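Aminopeptidase N family protein (Idiomarina loihiensis L2TR, PDB 4FGM) probably acts as a zinc-dependent aminopeptidase of the M61 family, removing residues from the N-terminal end of peptides. Local coordinates at residues S386-L399 / L428-L440. Residues are numbered along the deposited sequence; the frame is centred on the assembly and turned at random.
Sequences SLDLMLRLQSDHKL and LNQYPGIDISDFL
Gln394 reaches across to Asp435 and holds its backbone with both ends of the side-chain amide. Gln394 OE1 accepts from Asp435 N at 2.7 Å, with an N-H...O angle of 155°. Gln394 NE2 donates to Asp435 O at 3.2 Å, a less straight bond that comes in above the carbonyl plane. The chain is extended beyond CG (chi2 180°), which carries the amide out to this backbone. Ile434 packs beside it, with CG2 3.9 Å from Gln394 CB. One helical turn earlier, selenomethionine Met390 lays its SE over one face of the Phe439 ring, 3.9 Å from the centroid and off centre on the CG-CD2 side. This is a Met-aromatic contact. The bend at chi3 (80°) turns Met390 CE toward Ile436 CG2, 3.7 Å away. Leu387 CD2 meets the same ring at its edge, 3.8 Å from Phe439 CE2. Leu391 CD1 lies against the methyls of Ile434 and Ile436. At the far end, Leu399 CD2 touches Tyr431 CE2 at 3.6 Å. Leu391 and Leu399 also touch Val404 of helix 401-413. With an alanine in place of Gln394 both bonds go, and Asp435 N and O would probably be left without these partners. The contact joins the C-terminal half of helix 378-394, and Leu399 after it, to the loop from Tyr431 to Ile436 and the first turn of helix 437-445, away from the zinc site. Apolar packing makes up most of it, and one amide fixes the loop backbone at its partly exposed margin.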
ATOM      1  N   SER A 386      15.385  -6.023  12.621  1.00 52.87           N
ATOM      2  CA  SER A 386      16.743  -6.428  12.949  1.00 58.05           C
ATOM      3  C   SER A 386      17.622  -5.223  13.264  1.00 57.91           C
ATOM      4  O   SER A 386      18.295  -5.192  14.293  1.00 58.60           O
ATOM      5  CB  SER A 386      17.351  -7.220  11.791  1.00 59.37           C
ATOM      6  OG  SER A 386      16.543  -8.335  11.452  1.00 59.59           O
ATOM      7  N   LEU A 387      17.609  -4.230  12.379  1.00 55.97           N
ATOM      8  CA  LEU A 387      18.413  -3.029  12.575  1.00 51.24           C
ATOM      9  C   LEU A 387      18.072  -2.319  13.882  1.00 54.54           C
ATOM     10  O   LEU A 387      18.962  -1.884  14.612  1.00 54.61           O
ATOM     11  CB  LEU A 387      18.224  -2.062  11.402  1.00 45.28           C
ATOM     12  CG  LEU A 387      18.749  -2.482  10.028  1.00 47.47           C
ATOM     13  CD1 LEU A 387      18.361  -1.430   8.995  1.00 48.20           C
ATOM     14  CD2 LEU A 387      20.263  -2.642  10.072  1.00 42.37           C
ATOM     15  N   ASP A 388      16.786  -2.207  14.183  1.00 57.04           N
ATOM     16  CA  ASP A 388      16.370  -1.538  15.406  1.00 55.84           C
ATOM     17  C   ASP A 388      16.941  -2.256  16.630  1.00 59.21           C
ATOM     18  O   ASP A 388      17.466  -1.626  17.545  1.00 62.83           O
ATOM     19  CB  ASP A 388      14.841  -1.489  15.490  1.00 46.55           C
ATOM     20  CG  ASP A 388      14.339  -0.368  16.383  1.00 47.37           C
ATOM     21  OD1 ASP A 388      15.168   0.428  16.875  1.00 50.04           O
ATOM     22  OD2 ASP A 388      13.112  -0.276  16.588  1.00 53.35           O
ATOM     23  N   LEU A 389      16.841  -3.579  16.640  1.00 58.98           N
ATOM     24  CA  LEU A 389      17.347  -4.371  17.753  1.00 58.27           C
ATOM     25  C   LEU A 389      18.873  -4.363  17.810  1.00 59.49           C
ATOM     26  O   LEU A 389      19.462  -4.227  18.882  1.00 58.97           O
ATOM     27  CB  LEU A 389      16.818  -5.803  17.645  1.00 53.37           C
ATOM     28  CG  LEU A 389      15.549  -6.136  18.447  1.00 59.41           C
ATOM     29  CD1 LEU A 389      14.663  -4.920  18.622  1.00 56.96           C
ATOM     30  CD2 LEU A 389      14.803  -7.254  17.749  1.00 56.82           C
HETATM   31  N   MSE A 390      19.509  -4.499  16.653  1.00 57.40           N
HETATM   32  CA  MSE A 390      20.961  -4.503  16.588  1.00 54.24           C
HETATM   33  C   MSE A 390      21.565  -3.168  17.021  1.00 63.50           C
HETATM   34  O   MSE A 390      22.508  -3.134  17.811  1.00 67.13           O
HETATM   35  CB  MSE A 390      21.415  -4.845  15.177  1.00 50.51           C
HETATM   36  CG  MSE A 390      21.238  -6.311  14.831  1.00 56.24           C
HETATM   37 SE   MSE A 390      21.690  -6.688  12.998  1.00 80.14          SE
HETATM   38  CE  MSE A 390      23.620  -6.763  13.143  1.00 78.18           C
ATOM     39  N   LEU A 391      21.018  -2.074  16.502  1.00 63.39           N
ATOM     40  CA  LEU A 391      21.495  -0.742  16.843  1.00 61.70           C
ATOM     41  C   LEU A 391      21.332  -0.472  18.338  1.00 64.04           C
ATOM     42  O   LEU A 391      22.153   0.210  18.948  1.00 65.76           O
ATOM     43  CB  LEU A 391      20.725   0.311  16.036  1.00 59.36           C
ATOM     44  CG  LEU A 391      21.328   0.841  14.729  1.00 60.71           C
ATOM     45  CD1 LEU A 391      22.170  -0.209  14.039  1.00 68.15           C
ATOM     46  CD2 LEU A 391      20.198   1.301  13.829  1.00 60.48           C
ATOM     47  N   ARG A 392      20.274  -1.009  18.931  1.00 60.98           N
ATOM     48  CA  ARG A 392      20.039  -0.797  20.349  1.00 61.21           C
ATOM     49  C   ARG A 392      21.091  -1.497  21.196  1.00 66.63           C
ATOM     50  O   ARG A 392      21.639  -0.904  22.120  1.00 67.40           O
ATOM     51  CB  ARG A 392      18.632  -1.274  20.731  1.00 61.28           C
ATOM     52  CG  ARG A 392      17.524  -0.435  20.098  1.00 59.25           C
ATOM     53  CD  ARG A 392      16.142  -0.964  20.421  1.00 55.91           C
ATOM     54  NE  ARG A 392      15.106  -0.262  19.668  1.00 53.76           N
ATOM     55  CZ  ARG A 392      14.080   0.381  20.223  1.00 57.67           C
ATOM     56  NH1 ARG A 392      13.941   0.419  21.546  1.00 54.26           N
ATOM     57  NH2 ARG A 392      13.182   0.981  19.454  1.00 54.39           N
ATOM     58  N   LEU A 393      21.386  -2.752  20.875  1.00 64.34           N
ATOM     59  CA  LEU A 393      22.377  -3.510  21.631  1.00 66.16           C
ATOM     60  C   LEU A 393      23.789  -2.947  21.444  1.00 64.48           C
ATOM     61  O   LEU A 393      24.578  -2.902  22.387  1.00 62.75           O
ATOM     62  CB  LEU A 393      22.346  -4.979  21.204  1.00 66.26           C
ATOM     63  CG  LEU A 393      21.011  -5.704  21.377  1.00 70.38           C
ATOM     64  CD1 LEU A 393      21.103  -7.090  20.765  1.00 66.80           C
ATOM     65  CD2 LEU A 393      20.652  -5.785  22.853  1.00 70.96           C
ATOM     66  N   GLN A 394      24.092  -2.511  20.226  1.00 62.15           N
ATOM     67  CA  GLN A 394      25.405  -1.969  19.898  1.00 62.62           C
ATOM     68  C   GLN A 394      25.679  -0.562  20.423  1.00 64.69           C
ATOM     69  O   GLN A 394      26.827  -0.113  20.430  1.00 65.40           O
ATOM     70  CB  GLN A 394      25.611  -1.994  18.380  1.00 55.28           C
ATOM     71  CG  GLN A 394      25.942  -3.366  17.823  1.00 59.40           C
ATOM     72  CD  GLN A 394      26.130  -3.348  16.317  1.00 66.50           C
ATOM     73  OE1 GLN A 394      26.695  -2.403  15.761  1.00 70.54           O
ATOM     74  NE2 GLN A 394      25.671  -4.400  15.649  1.00 64.12           N
ATOM     75  N   SER A 395      24.631   0.131  20.855  1.00 65.18           N
ATOM     76  CA  SER A 395      24.773   1.488  21.378  1.00 69.13           C
ATOM     77  C   SER A 395      24.219   1.521  22.796  1.00 70.50           C
ATOM     78  O   SER A 395      23.954   2.584  23.357  1.00 67.56           O
ATOM     79  CB  SER A 395      23.999   2.479  20.501  1.00 70.91           C
ATOM     80  OG  SER A 395      22.600   2.238  20.560  1.00 66.86           O
ATOM     81  N   ASP A 396      24.059   0.336  23.369  1.00 74.66           N
ATOM     82  CA  ASP A 396      23.514   0.185  24.706  1.00 76.76           C
ATOM     83  C   ASP A 396      22.229   0.997  24.838  1.00 76.38           C
ATOM     84  O   ASP A 396      22.063   1.800  25.757  1.00 76.23           O
ATOM     85  CB  ASP A 396      24.539   0.600  25.764  1.00 86.21           C
ATOM     86  CG  ASP A 396      24.289  -0.077  27.099  1.00 97.93           C
ATOM     87  OD1 ASP A 396      24.017  -1.298  27.101  1.00 99.23           O
ATOM     88  OD2 ASP A 396      24.371   0.603  28.143  1.00101.36           O
ATOM     89  N   HIS A 397      21.339   0.777  23.874  1.00 71.88           N
ATOM     90  CA  HIS A 397      20.024   1.399  23.809  1.00 67.26           C
ATOM     91  C   HIS A 397      19.967   2.912  23.645  1.00 71.09           C
ATOM     92  O   HIS A 397      18.970   3.541  23.993  1.00 71.50           O
ATOM     93  CB  HIS A 397      19.224   0.967  25.032  1.00 66.43           C
ATOM     94  CG  HIS A 397      19.256  -0.511  25.260  1.00 75.44           C
ATOM     95  ND1 HIS A 397      18.832  -1.419  24.313  1.00 76.40           N
ATOM     96  CD2 HIS A 397      19.705  -1.244  26.306  1.00 79.34           C
ATOM     97  CE1 HIS A 397      19.018  -2.645  24.765  1.00 78.63           C
ATOM     98  NE2 HIS A 397      19.548  -2.568  25.973  1.00 80.95           N
ATOM     99  N   LYS A 398      21.021   3.501  23.097  1.00 69.32           N
ATOM    100  CA  LYS A 398      21.029   4.942  22.901  1.00 69.45           C
ATOM    101  C   LYS A 398      20.613   5.327  21.492  1.00 63.85           C
ATOM    102  O   LYS A 398      20.089   6.419  21.270  1.00 57.21           O
ATOM    103  CB  LYS A 398      22.410   5.521  23.235  1.00 77.49           C
ATOM    104  CG  LYS A 398      22.714   5.466  24.723  1.00 89.46           C
ATOM    105  CD  LYS A 398      21.522   5.990  25.521  1.00 99.98           C
ATOM    106  CE  LYS A 398      21.525   5.483  26.953  1.00105.33           C
ATOM    107  NZ  LYS A 398      20.187   5.650  27.592  1.00103.78           N
ATOM    108  N   LEU A 399      20.834   4.419  20.547  1.00 64.17           N
ATOM    109  CA  LEU A 399      20.477   4.661  19.155  1.00 62.93           C
ATOM    110  C   LEU A 399      19.405   3.673  18.708  1.00 64.63           C
ATOM    111  O   LEU A 399      19.611   2.461  18.767  1.00 64.70           O
ATOM    112  CB  LEU A 399      21.709   4.505  18.263  1.00 58.83           C
ATOM    113  CG  LEU A 399      21.511   4.698  16.761  1.00 55.40           C
ATOM    114  CD1 LEU A 399      21.285   6.173  16.465  1.00 51.78           C
ATOM    115  CD2 LEU A 399      22.731   4.191  16.013  1.00 57.25           C
ATOM    116  N   LEU A 428      25.293   3.884   7.642  1.00 65.59           N
ATOM    117  CA  LEU A 428      25.393   3.123   8.879  1.00 61.73           C
ATOM    118  C   LEU A 428      26.823   2.623   9.099  1.00 61.70           C
ATOM    119  O   LEU A 428      27.291   2.548  10.237  1.00 67.41           O
ATOM    120  CB  LEU A 428      24.411   1.946   8.854  1.00 58.33           C
ATOM    121  CG  LEU A 428      22.929   2.330   8.930  1.00 52.62           C
ATOM    122  CD1 LEU A 428      22.053   1.162   8.483  1.00 45.56           C
ATOM    123  CD2 LEU A 428      22.594   2.755  10.344  1.00 52.49           C
ATOM    124  N   ASN A 429      27.520   2.293   8.015  1.00 63.50           N
ATOM    125  CA  ASN A 429      28.894   1.808   8.124  1.00 70.72           C
ATOM    126  C   ASN A 429      29.887   2.901   8.528  1.00 80.11           C
ATOM    127  O   ASN A 429      31.025   2.607   8.900  1.00 82.73           O
ATOM    128  CB  ASN A 429      29.347   1.158   6.814  1.00 70.63           C
ATOM    129  CG  ASN A 429      28.748  -0.225   6.614  1.00 75.51           C
ATOM    130  OD1 ASN A 429      28.256  -0.841   7.563  1.00 79.53           O
ATOM    131  ND2 ASN A 429      28.798  -0.726   5.381  1.00 70.29           N
ATOM    132  N   GLN A 430      29.457   4.156   8.449  1.00 77.37           N
ATOM    133  CA  GLN A 430      30.305   5.276   8.827  1.00 77.09           C
ATOM    134  C   GLN A 430      29.726   5.951  10.069  1.00 73.21           C
ATOM    135  O   GLN A 430      30.002   7.121  10.333  1.00 77.84           O
ATOM    136  CB  GLN A 430      30.417   6.289   7.681  1.00 84.48           C
ATOM    137  CG  GLN A 430      31.246   5.835   6.457  1.00 90.93           C
ATOM    138  CD  GLN A 430      32.760   5.805   6.705  1.00 93.32           C
ATOM    139  OE1 GLN A 430      33.312   6.672   7.388  1.00100.15           O
ATOM    140  NE2 GLN A 430      33.437   4.815   6.123  1.00 83.94           N
ATOM    141  N   TYR A 431      28.917   5.206  10.822  1.00 68.63           N
ATOM    142  CA  TYR A 431      28.303   5.713  12.053  1.00 66.23           C
ATOM    143  C   TYR A 431      29.126   5.151  13.211  1.00 71.17           C
ATOM    144  O   TYR A 431      29.253   3.935  13.364  1.00 72.50           O
ATOM    145  CB  TYR A 431      26.850   5.237  12.175  1.00 67.98           C
ATOM    146  CG  TYR A 431      25.996   6.064  13.122  1.00 71.60           C
ATOM    147  CD1 TYR A 431      25.139   7.054  12.636  1.00 70.40           C
ATOM    148  CD2 TYR A 431      26.056   5.869  14.503  1.00 75.23           C
ATOM    149  CE1 TYR A 431      24.364   7.827  13.500  1.00 70.99           C
ATOM    150  CE2 TYR A 431      25.284   6.640  15.377  1.00 72.42           C
ATOM    151  CZ  TYR A 431      24.441   7.617  14.868  1.00 72.91           C
ATOM    152  OH  TYR A 431      23.687   8.387  15.723  1.00 73.08           O
ATOM    153  N   PRO A 432      29.681   6.033  14.053  1.00 77.93           N
ATOM    154  CA  PRO A 432      30.508   5.650  15.200  1.00 77.20           C
ATOM    155  C   PRO A 432      29.938   4.665  16.215  1.00 74.90           C
ATOM    156  O   PRO A 432      28.895   4.914  16.829  1.00 69.98           O
ATOM    157  CB  PRO A 432      30.847   6.995  15.839  1.00 73.61           C
ATOM    158  CG  PRO A 432      29.639   7.809  15.545  1.00 74.70           C
ATOM    159  CD  PRO A 432      29.388   7.476  14.092  1.00 78.80           C
ATOM    160  N   GLY A 433      30.639   3.546  16.387  1.00 73.91           N
ATOM    161  CA  GLY A 433      30.233   2.550  17.361  1.00 74.99           C
ATOM    162  C   GLY A 433      29.299   1.438  16.930  1.00 78.89           C
ATOM    163  O   GLY A 433      28.901   0.615  17.761  1.00 82.90           O
ATOM    164  N   ILE A 434      28.943   1.396  15.650  1.00 78.49           N
ATOM    165  CA  ILE A 434      28.045   0.355  15.169  1.00 80.90           C
ATOM    166  C   ILE A 434      28.501  -0.252  13.851  1.00 76.05           C
ATOM    167  O   ILE A 434      28.997   0.446  12.968  1.00 70.82           O
ATOM    168  CB  ILE A 434      26.607   0.887  14.979  1.00 80.70           C
ATOM    169  CG1 ILE A 434      26.615   2.047  13.991  1.00 86.54           C
ATOM    170  CG2 ILE A 434      26.026   1.326  16.313  1.00 72.35           C
ATOM    171  CD1 ILE A 434      25.492   1.986  12.992  1.00 93.56           C
ATOM    172  N   ASP A 435      28.327  -1.564  13.736  1.00 73.59           N
ATOM    173  CA  ASP A 435      28.694  -2.304  12.535  1.00 74.24           C
ATOM    174  C   ASP A 435      27.576  -3.295  12.211  1.00 67.73           C
ATOM    175  O   ASP A 435      27.351  -4.255  12.950  1.00 59.81           O
ATOM    176  CB  ASP A 435      30.003  -3.068  12.751  1.00 78.59           C
ATOM    177  CG  ASP A 435      30.475  -3.781  11.495  1.00 86.83           C
ATOM    178  OD1 ASP A 435      31.095  -4.857  11.619  1.00 88.52           O
ATOM    179  OD2 ASP A 435      30.234  -3.263  10.384  1.00 90.03           O
ATOM    180  N   ILE A 436      26.871  -3.046  11.113  1.00 69.20           N
ATOM    181  CA  ILE A 436      25.783  -3.914  10.680  1.00 66.86           C
ATOM    182  C   ILE A 436      25.979  -4.281   9.214  1.00 62.68           C
ATOM    183  O   ILE A 436      25.107  -4.885   8.596  1.00 68.24           O
ATOM    184  CB  ILE A 436      24.391  -3.228  10.859  1.00 51.22           C
ATOM    185  CG1 ILE A 436      24.416  -1.798  10.307  1.00 55.45           C
ATOM    186  CG2 ILE A 436      24.001  -3.203  12.334  1.00 51.38           C
ATOM    187  CD1 ILE A 436      24.464  -1.712   8.801  1.00 59.28           C
ATOM    188  N   SER A 437      27.141  -3.920   8.678  1.00 59.23           N
ATOM    189  CA  SER A 437      27.484  -4.167   7.281  1.00 64.92           C
ATOM    190  C   SER A 437      27.260  -5.583   6.753  1.00 65.54           C
ATOM    191  O   SER A 437      26.510  -5.775   5.791  1.00 63.51           O
ATOM    192  CB  SER A 437      28.939  -3.767   7.020  1.00 69.89           C
ATOM    193  OG  SER A 437      29.253  -3.882   5.641  1.00 74.53           O
ATOM    194  N   ASP A 438      27.912  -6.574   7.355  1.00 67.21           N
ATOM    195  CA  ASP A 438      27.748  -7.943   6.876  1.00 70.08           C
ATOM    196  C   ASP A 438      26.297  -8.386   6.911  1.00 65.64           C
ATOM    197  O   ASP A 438      25.806  -9.008   5.970  1.00 63.51           O
ATOM    198  CB  ASP A 438      28.610  -8.920   7.683  1.00 72.34           C
ATOM    199  CG  ASP A 438      30.090  -8.748   7.410  1.00 79.18           C
ATOM    200  OD1 ASP A 438      30.437  -8.307   6.293  1.00 75.87           O
ATOM    201  OD2 ASP A 438      30.903  -9.066   8.302  1.00 84.66           O
ATOM    202  N   PHE A 439      25.604  -8.059   7.993  1.00 62.49           N
ATOM    203  CA  PHE A 439      24.211  -8.443   8.112  1.00 61.11           C
ATOM    204  C   PHE A 439      23.336  -7.842   7.016  1.00 58.07           C
ATOM    205  O   PHE A 439      22.618  -8.562   6.322  1.00 58.51           O
ATOM    206  CB  PHE A 439      23.648  -8.013   9.459  1.00 62.15           C
ATOM    207  CG  PHE A 439      22.164  -7.840   9.443  1.00 58.08           C
ATOM    208  CD1 PHE A 439      21.318  -8.945   9.435  1.00 57.25           C
ATOM    209  CD2 PHE A 439      21.609  -6.568   9.365  1.00 57.85           C
ATOM    210  CE1 PHE A 439      19.933  -8.786   9.332  1.00 60.72           C
ATOM    211  CE2 PHE A 439      20.228  -6.394   9.261  1.00 55.02           C
ATOM    212  CZ  PHE A 439      19.387  -7.505   9.250  1.00 59.20           C
ATOM    213  N   LEU A 440      23.392  -6.518   6.879  1.00 46.94           N
ATOM    214  CA  LEU A 440      22.582  -5.812   5.898  1.00 51.77           C
ATOM    215  C   LEU A 440      22.860  -6.223   4.450  1.00 52.59           C
ATOM    216  O   LEU A 440      21.932  -6.309   3.645  1.00 58.77           O
ATOM    217  CB  LEU A 440      22.747  -4.295   6.067  1.00 47.93           C
ATOM    218  CG  LEU A 440      21.686  -3.433   5.359  1.00 51.84           C
ATOM    219  CD1 LEU A 440      20.315  -3.717   5.948  1.00 49.82           C
ATOM    220  CD2 LEU A 440      22.013  -1.963   5.514  1.00 46.72           C
TER